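PDB 5KYO: Cyp101j2 from Sphingobium yanoikuyae, which probably catalyses the haem-dependent hydroxylation of 1,8-cineole as a cytochrome P450 monooxygenase. Local coordinates for residues A[57-60]-A[61-65]; A[119-122]-A[123-126]; A[134-137]-A[138-142]; A[154-157]-A[158-161]; A[287-290]-A[291-294]. All coordinates share one frame; numbering follows the deposited sequence. Where two conformers were deposited one is given.

How the contacts relate
All five are local contacts, between side chains a few residues apart, in one cytochrome P450 chain. Contacts 1 and 5 are helix starts with an aspartate at the N-cap, although contact 1 adds a reciprocal glutamine and an aromatic pair, contact 5 a water and two arginines. Contacts 3 and 4 lie on successive helices, 131-140 and 149-164; both add side-chain donors to main-chain carbonyls, amides in the first and a hydroxyl, in one conformer, in the second. Contact 2 is a surface turn without regular helix or strand, whereas the other four are partly buried. Contacts 2 and 3, about 16 Å apart between centres, both reach the haem through a leucine; contact 5 lies farthest from the chain's centre.

Contact 1. Residues A[57-60]-A[61-65]; sequences LDFH and QSWRE
The first turn of helix 59-69 opens with S62 N bonded to D58 O at 2.9 Å, almost straight at 175°, followed by R64 N to H60 O. D58 and Q61 close this end as a capping box. With CG of D58 anti to its own N (chi1 162°), OD2 reaches forward to accept from Q61 N at 2.9 Å, on its anti side and somewhat out of the carboxylate plane. In return Q61 lays OE1 against D58 N, also 2.9 Å and in the carbonyl plane, while L57 CB packs on the same oxygen. Replacing D58 with an alanine would probably leave Q61 N without its capping acceptor and fray the helix start. On the inner side the F59 and W63 rings meet obliquely, planes 34° apart, with NE1 of W63 3.4 Å from F59 CZ; that NE1 donates to N415. The F281 ring meets F59 and H60 edge-to-face, Y413 of strand 413-414 touches F59, and helix 344-348 packs on H60 and W63.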
loop_
_atom_site.group_PDB
_atom_site.type_symbol
_atom_site.label_atom_id
_atom_site.label_comp_id
_atom_site.label_asym_id
_atom_site.label_seq_id
_atom_site.Cartn_x
_atom_site.Cartn_y
_atom_site.Cartn_z
ATOM N N LEU A 57 -3.768 21.859 1.110
ATOM C CA LEU A 57 -3.398 21.311 2.409
ATOM C C LEU A 57 -2.398 20.176 2.205
ATOM O O LEU A 57 -2.264 19.664 1.095
ATOM C CB LEU A 57 -4.636 20.790 3.153
ATOM C CG LEU A 57 -5.750 21.814 3.379
ATOM C CD1 LEU A 57 -6.985 21.173 4.014
ATOM C CD2 LEU A 57 -5.219 22.922 4.248
ATOM N N ASP A 58 -1.687 19.809 3.265
ATOM C CA ASP A 58 -0.892 18.592 3.252
ATOM C C ASP A 58 -1.825 17.393 3.388
ATOM O O ASP A 58 -2.806 17.460 4.113
ATOM C CB ASP A 58 0.144 18.615 4.379
ATOM C CG ASP A 58 0.691 17.241 4.696
ATOM O OD1 ASP A 58 1.587 16.769 3.962
ATOM O OD2 ASP A 58 0.225 16.626 5.679
ATOM N N PHE A 59 -1.519 16.299 2.691
ATOM C CA PHE A 59 -2.324 15.070 2.739
ATOM C C PHE A 59 -2.670 14.644 4.161
ATOM O O PHE A 59 -3.840 14.471 4.505
ATOM C CB PHE A 59 -1.573 13.922 2.036
ATOM C CG PHE A 59 -2.317 12.608 2.024
ATOM C CD1 PHE A 59 -2.226 11.732 3.099
ATOM C CD2 PHE A 59 -3.038 12.220 0.916
ATOM C CE1 PHE A 59 -2.878 10.528 3.086
ATOM C CE2 PHE A 59 -3.695 11.009 0.891
ATOM C CZ PHE A 59 -3.622 10.163 1.976
ATOM N N HIS A 60 -1.658 14.459 4.999
ATOM C CA HIS A 60 -1.928 13.919 6.323
ATOM C C HIS A 60 -2.591 14.962 7.241
ATOM O O HIS A 60 -3.410 14.616 8.104
ATOM C CB HIS A 60 -0.639 13.347 6.904
ATOM C CG HIS A 60 -0.186 12.114 6.185
ATOM N ND1 HIS A 60 0.522 12.154 5.002
ATOM C CD2 HIS A 60 -0.435 10.802 6.424
ATOM C CE1 HIS A 60 0.732 10.923 4.570
ATOM N NE2 HIS A 60 0.162 10.085 5.418
ATOM N N GLN A 61 -2.260 16.232 7.025
ATOM C CA GLN A 61 -2.872 17.329 7.762
ATOM C C GLN A 61 -4.377 17.369 7.498
ATOM O O GLN A 61 -5.167 17.432 8.424
ATOM C CB GLN A 61 -2.215 18.659 7.373
ATOM C CG GLN A 61 -2.993 19.904 7.777
ATOM C CD GLN A 61 -2.574 21.133 6.976
ATOM O OE1 GLN A 61 -2.319 21.045 5.774
ATOM N NE2 GLN A 61 -2.502 22.285 7.643
ATOM N N SER A 62 -4.746 17.322 6.220
ATOM C CA SER A 62 -6.135 17.210 5.778
ATOM C C SER A 62 -6.923 16.153 6.559
ATOM O O SER A 62 -8.042 16.415 7.058
ATOM C CB SER A 62 -6.163 16.882 4.280
ATOM O OG SER A 62 -7.484 16.825 3.778
ATOM N N TRP A 63 -6.335 14.962 6.653
ATOM C CA TRP A 63 -6.939 13.849 7.377
ATOM C C TRP A 63 -7.098 14.179 8.853
ATOM O O TRP A 63 -8.110 13.855 9.462
ATOM C CB TRP A 63 -6.099 12.573 7.224
ATOM C CG TRP A 63 -6.371 11.776 5.981
ATOM C CD1 TRP A 63 -5.906 12.031 4.721
ATOM C CD2 TRP A 63 -7.159 10.588 5.882
ATOM N NE1 TRP A 63 -6.370 11.080 3.846
ATOM C CE2 TRP A 63 -7.139 10.182 4.538
ATOM C CE3 TRP A 63 -7.884 9.833 6.803
ATOM C CZ2 TRP A 63 -7.822 9.049 4.089
ATOM C CZ3 TRP A 63 -8.565 8.710 6.357
ATOM C CH2 TRP A 63 -8.529 8.330 5.015
ATOM N N ARG A 64 -6.094 14.829 9.433
ATOM C CA ARG A 64 -6.149 15.177 10.843
ATOM C C ARG A 64 -7.289 16.163 11.127
ATOM O O ARG A 64 -7.924 16.101 12.182
ATOM C CB ARG A 64 -4.808 15.755 11.303
ATOM C CG ARG A 64 -3.732 14.698 11.543
ATOM C CD ARG A 64 -2.363 15.330 11.700
ATOM N NE ARG A 64 -2.350 16.354 12.739
ATOM C CZ ARG A 64 -2.229 16.104 14.039
ATOM N NH1 ARG A 64 -2.118 14.855 14.469
ATOM N NH2 ARG A 64 -2.220 17.103 14.914
ATOM N N GLU A 65 -7.557 17.057 10.179
ATOM C CA GLU A 65 -8.671 17.996 10.317
ATOM C C GLU A 65 -10.011 17.274 10.242
ATOM O O GLU A 65 -10.951 17.618 10.961
ATOM C CB GLU A 65 -8.603 19.091 9.251
ATOM C CG GLU A 65 -8.002 20.393 9.759
ATOM C CD GLU A 65 -8.791 20.979 10.918
ATOM O OE1 GLU A 65 -8.283 20.965 12.060
ATOM O OE2 GLU A 65 -9.923 21.458 10.687
#

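Contact 2. Residues A[119-122]-A[123-126]; sequences RLIP and LSLD. With HEM (protoporphyrin IX containing Fe), chain G.
P122 packs its CB 3.9 Å from L125 CD1 at the apolar centre of a type I beta turn, P122 to L125, in the loop between helices 111-118 and 131-140. A cis peptide bond precedes the proline. Beside it, I121 CG2 meets L125 CD2 at 4.1 Å, and F133 of helix 131-140 touches both P122 and L125. L123, a residue of the haem pocket, crosses the proline ring obliquely and sets its CG 3.6 Å from haem O2D, with CD2 against the propionate carbon CAD. Cutting L123 back to an alanine would probably open a gap beside this propionate and strip apolar cover from its CAD. Farther out the contacts turn polar. L120 O takes two weak bonds, from L123 N and S124 N, while I121 O accepts from N262 on helix 257-270. The first torsion of R119 (chi1 -176°) turns CG away from its own N and lays it against S124 CB at 3.7 Å; NE goes on to H105 O. D126 bonds to S103 and to N104, itself hydrogen-bonded to the haem. The turn itself is closed by L125 N, which bonds to P122 O at 3.0 Å.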
loop_
_atom_site.group_PDB
_atom_site.type_symbol
_atom_site.label_atom_id
_atom_site.label_comp_id
_atom_site.label_asym_id
_atom_site.label_seq_id
_atom_site.Cartn_x
_atom_site.Cartn_y
_atom_site.Cartn_z
ATOM N N ARG A 119 -13.084 -8.917 -5.026
ATOM C CA ARG A 119 -13.030 -10.000 -4.042
ATOM C C ARG A 119 -12.386 -11.255 -4.626
ATOM O O ARG A 119 -12.906 -11.827 -5.589
ATOM C CB ARG A 119 -14.434 -10.332 -3.537
ATOM C CG ARG A 119 -14.468 -11.383 -2.449
ATOM C CD ARG A 119 -15.906 -11.668 -1.977
ATOM N NE ARG A 119 -16.661 -10.436 -1.715
ATOM C CZ ARG A 119 -17.792 -10.115 -2.337
ATOM N NH1 ARG A 119 -18.309 -10.943 -3.233
ATOM N NH2 ARG A 119 -18.424 -8.982 -2.052
ATOM N N LEU A 120 -11.267 -11.683 -4.038
ATOM C CA LEU A 120 -10.504 -12.805 -4.565
ATOM C C LEU A 120 -9.803 -13.560 -3.433
ATOM O O LEU A 120 -9.017 -12.981 -2.687
ATOM C CB LEU A 120 -9.481 -12.303 -5.589
ATOM C CG LEU A 120 -8.865 -13.284 -6.580
ATOM C CD1 LEU A 120 -9.929 -13.849 -7.501
ATOM C CD2 LEU A 120 -7.777 -12.599 -7.392
ATOM N N ILE A 121 -10.102 -14.843 -3.278
ATOM C CA ILE A 121 -9.419 -15.641 -2.253
ATOM C C ILE A 121 -7.936 -15.733 -2.623
ATOM O O ILE A 121 -7.602 -15.718 -3.807
ATOM C CB ILE A 121 -10.044 -17.050 -2.105
ATOM C CG1 ILE A 121 -9.561 -18.000 -3.204
ATOM C CG2 ILE A 121 -11.556 -16.959 -2.109
ATOM C CD1 ILE A 121 -10.089 -19.383 -3.045
ATOM N N PRO A 122 -7.040 -15.797 -1.619
ATOM C CA PRO A 122 -7.265 -15.867 -0.165
ATOM C C PRO A 122 -7.322 -14.533 0.591
ATOM O O PRO A 122 -7.493 -14.550 1.805
ATOM C CB PRO A 122 -6.053 -16.647 0.323
ATOM C CG PRO A 122 -4.940 -16.153 -0.600
ATOM C CD PRO A 122 -5.609 -15.965 -1.955
ATOM N N LEU A 123 -7.155 -13.410 -0.086
ATOM C CA LEU A 123 -7.137 -12.126 0.623
ATOM C C LEU A 123 -8.513 -11.810 1.214
ATOM O O LEU A 123 -8.633 -11.084 2.204
ATOM C CB LEU A 123 -6.684 -11.007 -0.303
ATOM C CG LEU A 123 -5.175 -10.719 -0.326
ATOM C CD1 LEU A 123 -4.367 -12.004 -0.512
ATOM C CD2 LEU A 123 -4.827 -9.693 -1.404
ATOM N N SER A 124 -9.543 -12.388 0.605
ATOM C CA SER A 124 -10.912 -12.233 1.064
ATOM C C SER A 124 -11.231 -13.160 2.236
ATOM O O SER A 124 -12.277 -13.037 2.849
ATOM C CB SER A 124 -11.878 -12.493 -0.093
ATOM O OG SER A 124 -11.608 -13.755 -0.674
ATOM N N LEU A 125 -10.320 -14.082 2.543
ATOM C CA LEU A 125 -10.543 -15.030 3.632
ATOM C C LEU A 125 -10.344 -14.407 5.014
ATOM O O LEU A 125 -9.564 -13.464 5.176
ATOM C CB LEU A 125 -9.613 -16.237 3.481
ATOM C CG LEU A 125 -9.745 -17.101 2.225
ATOM C CD1 LEU A 125 -8.880 -18.340 2.366
ATOM C CD2 LEU A 125 -11.196 -17.477 1.961
ATOM N N ASP A 126 -11.064 -14.940 5.997
ATOM C CA ASP A 126 -10.849 -14.617 7.407
ATOM C C ASP A 126 -10.207 -15.816 8.062
ATOM O O ASP A 126 -10.314 -16.937 7.539
ATOM C CB ASP A 126 -12.164 -14.304 8.140
ATOM C CG ASP A 126 -12.872 -13.086 7.602
ATOM O OD1 ASP A 126 -12.201 -12.062 7.333
ATOM O OD2 ASP A 126 -14.116 -13.155 7.451
HETATM C CHA HEM G . -1.404 -6.312 2.713
HETATM C CHB HEM G . 0.396 -1.805 2.891
HETATM C CHC HEM G . 4.110 -3.218 0.045
HETATM C CHD HEM G . 1.793 -7.355 -0.861
HETATM C C1A HEM G . -1.233 -4.999 3.082
HETATM C C2A HEM G . -2.032 -4.244 4.039
HETATM C C3A HEM G . -1.534 -2.987 4.070
HETATM C C4A HEM G . -0.405 -2.910 3.155
HETATM C CMA HEM G . -2.052 -1.831 4.961
HETATM C CAA HEM G . -3.235 -4.746 4.887
HETATM C CBA HEM G . -4.541 -4.759 4.099
HETATM C CGA HEM G . -5.693 -5.147 4.997
HETATM O O1A HEM G . -5.973 -4.415 5.988
HETATM O O2A HEM G . -6.352 -6.186 4.726
HETATM C C1B HEM G . 1.589 -1.817 2.176
HETATM C C2B HEM G . 2.560 -0.729 2.096
HETATM C C3B HEM G . 3.575 -1.125 1.301
HETATM C C4B HEM G . 3.285 -2.467 0.861
HETATM C CMB HEM G . 2.441 0.648 2.798
HETATM C CAB HEM G . 4.875 -0.382 0.872
HETATM C CBB HEM G . 5.290 0.805 1.325
HETATM C C1C HEM G . 3.822 -4.477 -0.420
HETATM C C2C HEM G . 4.691 -5.300 -1.240
HETATM C C3C HEM G . 4.037 -6.442 -1.499
HETATM C C4C HEM G . 2.750 -6.378 -0.832
HETATM C CMC HEM G . 6.089 -4.846 -1.709
HETATM C CAC HEM G . 4.461 -7.677 -2.311
HETATM C CBC HEM G . 5.682 -7.902 -2.801
HETATM C C1D HEM G . 0.705 -7.453 -0.024
HETATM C C2D HEM G . -0.269 -8.532 -0.030
HETATM C C3D HEM G . -1.228 -8.198 1.088
HETATM C C4D HEM G . -0.783 -6.956 1.662
HETATM C CMD HEM G . -0.387 -9.807 -0.910
HETATM C CAD HEM G . -2.462 -9.035 1.494
HETATM C CBD HEM G . -2.202 -9.808 2.788
HETATM C CGD HEM G . -3.447 -10.605 3.130
HETATM O O1D HEM G . -3.352 -11.827 3.411
HETATM O O2D HEM G . -4.549 -10.000 3.095
HETATM N NA HEM G . -0.252 -4.150 2.572
HETATM N NB HEM G . 2.076 -2.851 1.404
HETATM N NC HEM G . 2.656 -5.165 -0.180
HETATM N ND HEM G . 0.358 -6.551 0.972
HETATM FE FE HEM G . 1.290 -4.739 1.333
#

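Contact 3. Residues A[134-137]-A[138-142]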
loop_
_atom_site.group_PDB
_atom_site.type_symbol
_atom_site.label_atom_id
_atom_site.label_comp_id
_atom_site.label_asym_id
_atom_site.label_seq_id
_atom_site.Cartn_x
_atom_site.Cartn_y
_atom_site.Cartn_z
ATOM N N ARG A 134 -1.782 -17.142 4.798
ATOM C CA ARG A 134 -0.963 -16.135 5.470
ATOM C C ARG A 134 0.447 -16.654 5.743
ATOM O O ARG A 134 1.440 -15.946 5.543
ATOM C CB ARG A 134 -1.621 -15.706 6.779
ATOM C CG ARG A 134 -0.806 -14.717 7.606
ATOM C CD ARG A 134 -1.344 -14.619 9.027
ATOM N NE ARG A 134 -1.100 -13.304 9.615
ATOM C CZ ARG A 134 -0.113 -13.036 10.462
ATOM N NH1 ARG A 134 0.721 -13.999 10.828
ATOM N NH2 ARG A 134 0.036 -11.806 10.944
ATOM N N SER A 135 0.542 -17.893 6.204
ATOM C CA SER A 135 1.852 -18.513 6.420
ATOM C C SER A 135 2.660 -18.565 5.127
ATOM O O SER A 135 3.838 -18.212 5.102
ATOM C CB SER A 135 1.696 -19.923 6.996
ATOM O OG SER A 135 1.099 -19.878 8.280
ATOM N N LEU A 136 2.001 -18.986 4.055
ATOM C CA LEU A 136 2.632 -19.141 2.749
ATOM C C LEU A 136 3.127 -17.813 2.204
ATOM O O LEU A 136 4.236 -17.722 1.686
ATOM C CB LEU A 136 1.652 -19.758 1.762
ATOM C CG LEU A 136 2.226 -20.479 0.545
ATOM C CD1 LEU A 136 2.805 -21.833 0.937
ATOM C CD2 LEU A 136 1.147 -20.629 -0.508
ATOM N N LEU A 137 2.284 -16.791 2.307
ATOM C CA LEU A 137 2.648 -15.444 1.866
ATOM C C LEU A 137 3.819 -14.890 2.662
ATOM O O LEU A 137 4.799 -14.378 2.096
ATOM C CB LEU A 137 1.446 -14.513 1.985
ATOM C CG LEU A 137 0.637 -14.351 0.697
ATOM C CD1 LEU A 137 -0.474 -13.318 0.879
ATOM C CD2 LEU A 137 1.554 -13.958 -0.450
ATOM N N ASN A 138 3.726 -15.010 3.983
ATOM C CA ASN A 138 4.741 -14.438 4.844
ATOM C C ASN A 138 6.106 -15.124 4.706
ATOM O O ASN A 138 7.129 -14.457 4.700
ATOM C CB ASN A 138 4.267 -14.454 6.294
ATOM C CG ASN A 138 3.480 -13.197 6.650
ATOM O OD1 ASN A 138 4.067 -12.171 6.961
ATOM N ND2 ASN A 138 2.155 -13.268 6.569
ATOM N N GLU A 139 6.126 -16.447 4.563
ATOM C CA GLU A 139 7.413 -17.143 4.478
ATOM C C GLU A 139 8.098 -16.933 3.124
ATOM O O GLU A 139 9.324 -16.825 3.059
ATOM C CB GLU A 139 7.249 -18.642 4.757
ATOM C CG GLU A 139 6.620 -19.462 3.638
ATOM C CD GLU A 139 6.649 -20.948 3.930
ATOM O OE1 GLU A 139 7.448 -21.664 3.286
ATOM O OE2 GLU A 139 5.888 -21.395 4.812
ATOM N N ASN A 140 7.318 -16.869 2.050
ATOM C CA ASN A 140 7.885 -16.747 0.711
ATOM C C ASN A 140 8.375 -15.345 0.343
ATOM O O ASN A 140 9.111 -15.190 -0.624
ATOM C CB ASN A 140 6.874 -17.221 -0.315
ATOM C CG ASN A 140 6.844 -18.734 -0.421
ATOM O OD1 ASN A 140 7.889 -19.365 -0.584
ATOM N ND2 ASN A 140 5.664 -19.323 -0.270
ATOM N N LEU A 141 7.946 -14.341 1.105
ATOM C CA LEU A 141 8.384 -12.952 0.914
ATOM C C LEU A 141 9.322 -12.564 2.053
ATOM O O LEU A 141 9.580 -11.384 2.282
ATOM C CB LEU A 141 7.176 -11.996 0.861
ATOM C CG LEU A 141 6.278 -12.172 -0.374
ATOM C CD1 LEU A 141 5.059 -11.269 -0.320
ATOM C CD2 LEU A 141 7.077 -11.901 -1.630
ATOM N N GLY A 142 9.813 -13.563 2.778
ATOM C CA GLY A 142 10.666 -13.320 3.930
ATOM C C GLY A 142 12.067 -12.898 3.536
ATOM O O GLY A 142 12.432 -12.994 2.367
#
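R134 reaches out from the helix in an extended chain, and its first torsion (chi1 176°) brings CG within 3.5 Å of N138 ND2. The side chain of N138 leans back by chi1 -88°, and its ND2 donates to R134 O at 3.0 Å with the acceptor lying in the amide plane. N138 N bonds to the same oxygen at 2.9 Å, and the two donors reach it from opposite faces of the carbonyl plane. The guanidinium of R134 has ND2 of N138 over the rim of one face; NE and NH2 go on to the carbonyls of S376 and G375. This is the C-terminal part of helix 131-140, which borders the haem in the P450 fold: L137 touches the cofactor and packs on I263 and V267 of helix 257-270. Two residues on, the pattern recurs more loosely. L136 O accepts from N140 N at 3.2 Å and weakly from N140 ND2 at 2.9 Å, the amide lying alongside the leucine with ND2 3.7 Å from L136 CG. The other end of that amide, OD1, takes a bond from R244 on helix 241-246. L141, the first residue to leave helical torsions, makes a weak bond from its N to L137 O.

Contact 4. Residues A[154-157]-A[158-161]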
loop_
_atom_site.group_PDB
_atom_site.type_symbol
_atom_site.label_atom_id
_atom_site.label_comp_id
_atom_site.label_asym_id
_atom_site.label_seq_id
_atom_site.Cartn_x
_atom_site.Cartn_y
_atom_site.Cartn_z
ATOM N N THR A 154 19.151 -2.752 -6.481
ATOM C CA THR A 154 20.313 -1.873 -6.604
ATOM C C THR A 154 20.640 -1.551 -8.060
ATOM O O THR A 154 20.814 -0.404 -8.421
ATOM C CB THR A 154 21.535 -2.491 -5.927
ATOM O OG1 THR A 154 21.290 -2.581 -4.518
ATOM C CG2 THR A 154 22.788 -1.647 -6.175
ATOM N N ASP A 155 20.715 -2.572 -8.905
ATOM C CA ASP A 155 21.089 -2.353 -10.301
ATOM C C ASP A 155 20.052 -1.544 -11.051
ATOM O O ASP A 155 20.394 -0.755 -11.928
ATOM C CB ASP A 155 21.304 -3.700 -11.025
ATOM C CG ASP A 155 22.493 -4.463 -10.487
ATOM O OD1 ASP A 155 23.345 -3.843 -9.812
ATOM O OD2 ASP A 155 22.580 -5.680 -10.745
ATOM N N LEU A 156 18.779 -1.769 -10.728
ATOM C CA LEU A 156 17.683 -1.046 -11.372
ATOM C C LEU A 156 17.658 0.442 -10.982
ATOM O O LEU A 156 17.590 1.305 -11.847
ATOM C CB LEU A 156 16.354 -1.690 -11.026
ATOM C CG LEU A 156 15.132 -1.121 -11.745
ATOM C CD1 LEU A 156 15.391 -0.995 -13.246
ATOM C CD2 LEU A 156 13.915 -2.001 -11.471
ATOM N N ALA A 157 17.705 0.707 -9.678
ATOM C CA ALA A 157 17.816 2.062 -9.152
ATOM C C ALA A 157 18.976 2.792 -9.776
ATOM O O ALA A 157 18.829 3.908 -10.240
ATOM C CB ALA A 157 17.970 2.031 -7.644
ATOM N N VAL A 158 20.151 2.162 -9.788
ATOM C CA VAL A 158 21.342 2.807 -10.333
ATOM C C VAL A 158 21.164 3.150 -11.805
ATOM O O VAL A 158 21.517 4.239 -12.236
ATOM C CB VAL A 158 22.611 1.904 -10.167
ATOM C CG1 VAL A 158 23.762 2.400 -11.029
ATOM C CG2 VAL A 158 23.028 1.810 -8.705
ATOM N N SER A 159 20.617 2.210 -12.580
ATOM C CA SER A 159 20.458 2.416 -14.013
ATOM C C SER A 159 19.487 3.562 -14.279
ATOM O O SER A 159 19.716 4.392 -15.158
ATOM C CB SER A 159 19.996 1.123 -14.705
ATOM O OG SER A 159 18.633 0.818 -14.437
ATOM N N LEU A 160 18.421 3.624 -13.503
ATOM C CA LEU A 160 17.444 4.679 -13.696
ATOM C C LEU A 160 18.037 6.038 -13.343
ATOM O O LEU A 160 17.879 6.990 -14.093
ATOM C CB LEU A 160 16.188 4.405 -12.866
ATOM C CG LEU A 160 15.434 3.127 -13.290
ATOM C CD1 LEU A 160 14.444 2.717 -12.224
ATOM C CD2 LEU A 160 14.708 3.362 -14.605
ATOM N N ILE A 161 18.724 6.115 -12.211
ATOM C CA ILE A 161 19.309 7.385 -11.768
ATOM C C ILE A 161 20.374 7.858 -12.736
ATOM O O ILE A 161 20.430 9.040 -13.063
ATOM C CB ILE A 161 19.919 7.252 -10.350
ATOM C CG1 ILE A 161 18.802 6.946 -9.328
ATOM C CG2 ILE A 161 20.761 8.479 -9.999
ATOM C CD1 ILE A 161 19.303 6.391 -8.014
#
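A157, V158 and L156 lose the most surface in this two-turn piece of helix 149-164, a regular alpha helix of the P450 fold. V158 folds back on the preceding turn: CG2, anti to the carbonyl carbon, sits 3.1 Å from T154 O, while V158 N bonds to that oxygen at 3.0 Å. V158 also lies against E395 and R399 of helix 382-399, where V391 meets T154. A157 offers only a methyl group, yet its carbonyl anchors the next turn: I161 N bonds to A157 O at 3.0 Å, with an N-H...O angle of 167°. I161 CG1 curls over the same oxygen and carries its side chain toward F176 of helix 172-177 and I400. On the remaining side L156 and L160 form an apolar pair, crossing at an oblique angle with L156 CG 3.9 Å from L160 CD1. T154, V158 and I161 thus face helix 382-399, L156 and L160 the loop at L180, and F176 meets L160 and I161. T154 OG1 is itself bonded to E150 O one turn earlier. In one of its two conformers S159, with chi1 73°, turns OG back toward L156 O at 2.8 Å, a second donor that holds for that copy alone. The main-chain donor to L156 O is L160 N, at 3.0 Å.

Contact 5. Residues A[287-290]-A[291-294]; sequences AKDH and ALRR
D289, the first residue past helix 273-288, is the N-cap of helix 290-298 and the centre of an inverse gamma turn. A chi1 of -173° sets its carboxylate beside its own carbonyl carbon, where OD1 can accept from L292 N at 3.1 Å, the donor lying well above the carboxylate plane. The carboxylate also rests on L292 CB, 3.5 Å from D289 CG, the two side chains crossing at about a right angle. OD2 takes a weak bond from H285, one turn back in the preceding helix. A water accepts from A291 N at 2.9 Å and donates weakly to OD1; it sits over the centre of the H290 ring. The main chain then settles into helix, R293 N bonding to D289 O in a straight line (178°) and R294 N to H290 O at 2.9 Å. Both arginines close round H290. R293 bends at chi3 and brings NH2 to 3.4 Å from H290 CB, one guanidinium face over H290 CA, while NH1 bonds to L286 O. R294 sets a face of its guanidinium over the same CB. Their charges converge on E402, salt-bridged by R293 NH2 and R294 NE, and K288 reaches D408 and A409 O. L292 turns inward against F360 and L362. The arrangement is that of an aspartate N-cap at the junction of two consecutive helices.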
loop_
_atom_site.group_PDB
_atom_site.type_symbol
_atom_site.label_atom_id
_atom_site.label_comp_id
_atom_site.label_asym_id
_atom_site.label_seq_id
_atom_site.Cartn_x
_atom_site.Cartn_y
_atom_site.Cartn_z
ATOM N N ALA A 287 12.564 16.572 -0.628
ATOM C CA ALA A 287 12.720 17.731 -1.491
ATOM C C ALA A 287 12.410 19.035 -0.743
ATOM O O ALA A 287 13.001 20.088 -1.017
ATOM C CB ALA A 287 11.826 17.588 -2.712
ATOM N N LYS A 288 11.483 18.964 0.206
ATOM C CA LYS A 288 11.071 20.153 0.955
ATOM C C LYS A 288 11.833 20.359 2.263
ATOM O O LYS A 288 12.085 21.498 2.685
ATOM C CB LYS A 288 9.578 20.087 1.267
ATOM C CG LYS A 288 8.683 20.208 0.052
ATOM C CD LYS A 288 8.669 21.625 -0.488
ATOM C CE LYS A 288 7.640 21.763 -1.589
ATOM N NZ LYS A 288 7.492 23.148 -2.099
ATOM N N ASP A 289 12.185 19.261 2.912
ATOM C CA ASP A 289 12.791 19.290 4.246
ATOM C C ASP A 289 14.314 19.342 4.065
ATOM O O ASP A 289 14.987 18.319 4.085
ATOM C CB ASP A 289 12.317 18.049 5.047
ATOM C CG ASP A 289 12.760 18.060 6.499
ATOM O OD1 ASP A 289 13.690 18.824 6.845
ATOM O OD2 ASP A 289 12.186 17.283 7.304
ATOM N N HIS A 290 14.862 20.530 3.827
ATOM C CA HIS A 290 16.277 20.585 3.475
ATOM C C HIS A 290 17.150 20.192 4.656
ATOM O O HIS A 290 18.196 19.614 4.458
ATOM C CB HIS A 290 16.675 21.965 2.942
ATOM C CG HIS A 290 16.231 23.109 3.789
ATOM N ND1 HIS A 290 14.953 23.620 3.738
ATOM C CD2 HIS A 290 16.911 23.874 4.675
ATOM C CE1 HIS A 290 14.860 24.640 4.574
ATOM N NE2 HIS A 290 16.034 24.812 5.155
ATOM N N ALA A 291 16.700 20.458 5.880
ATOM C CA ALA A 291 17.439 20.016 7.068
ATOM C C ALA A 291 17.676 18.512 7.049
ATOM O O ALA A 291 18.790 18.045 7.284
ATOM C CB ALA A 291 16.699 20.412 8.331
ATOM N N LEU A 292 16.621 17.757 6.764
ATOM C CA LEU A 292 16.714 16.298 6.704
ATOM C C LEU A 292 17.561 15.798 5.529
ATOM O O LEU A 292 18.434 14.931 5.682
ATOM C CB LEU A 292 15.304 15.702 6.618
ATOM C CG LEU A 292 15.195 14.197 6.371
ATOM C CD1 LEU A 292 15.775 13.419 7.540
ATOM C CD2 LEU A 292 13.736 13.863 6.170
ATOM N N ARG A 293 17.286 16.331 4.348
ATOM C CA ARG A 293 18.031 15.972 3.143
ATOM C C ARG A 293 19.546 16.182 3.296
ATOM O O ARG A 293 20.340 15.303 2.975
ATOM C CB ARG A 293 17.496 16.770 1.947
ATOM C CG ARG A 293 18.136 16.450 0.608
ATOM C CD ARG A 293 17.555 17.293 -0.519
ATOM N NE ARG A 293 17.938 18.720 -0.449
ATOM C CZ ARG A 293 17.100 19.720 -0.206
ATOM N NH1 ARG A 293 15.820 19.491 0.056
ATOM N NH2 ARG A 293 17.553 20.969 -0.187
ATOM N N ARG A 294 19.955 17.355 3.775
ATOM C CA ARG A 294 21.379 17.622 3.932
ATOM C C ARG A 294 22.033 16.731 5.005
ATOM O O ARG A 294 23.199 16.343 4.869
ATOM C CB ARG A 294 21.600 19.110 4.245
ATOM C CG ARG A 294 20.880 20.071 3.274
ATOM C CD ARG A 294 21.798 20.910 2.421
ATOM N NE ARG A 294 21.079 21.685 1.402
ATOM C CZ ARG A 294 20.578 22.904 1.598
ATOM N NH1 ARG A 294 20.713 23.503 2.773
ATOM N NH2 ARG A 294 19.944 23.520 0.613
HETATM O O HOH W 1 14.388 22.179 6.413
#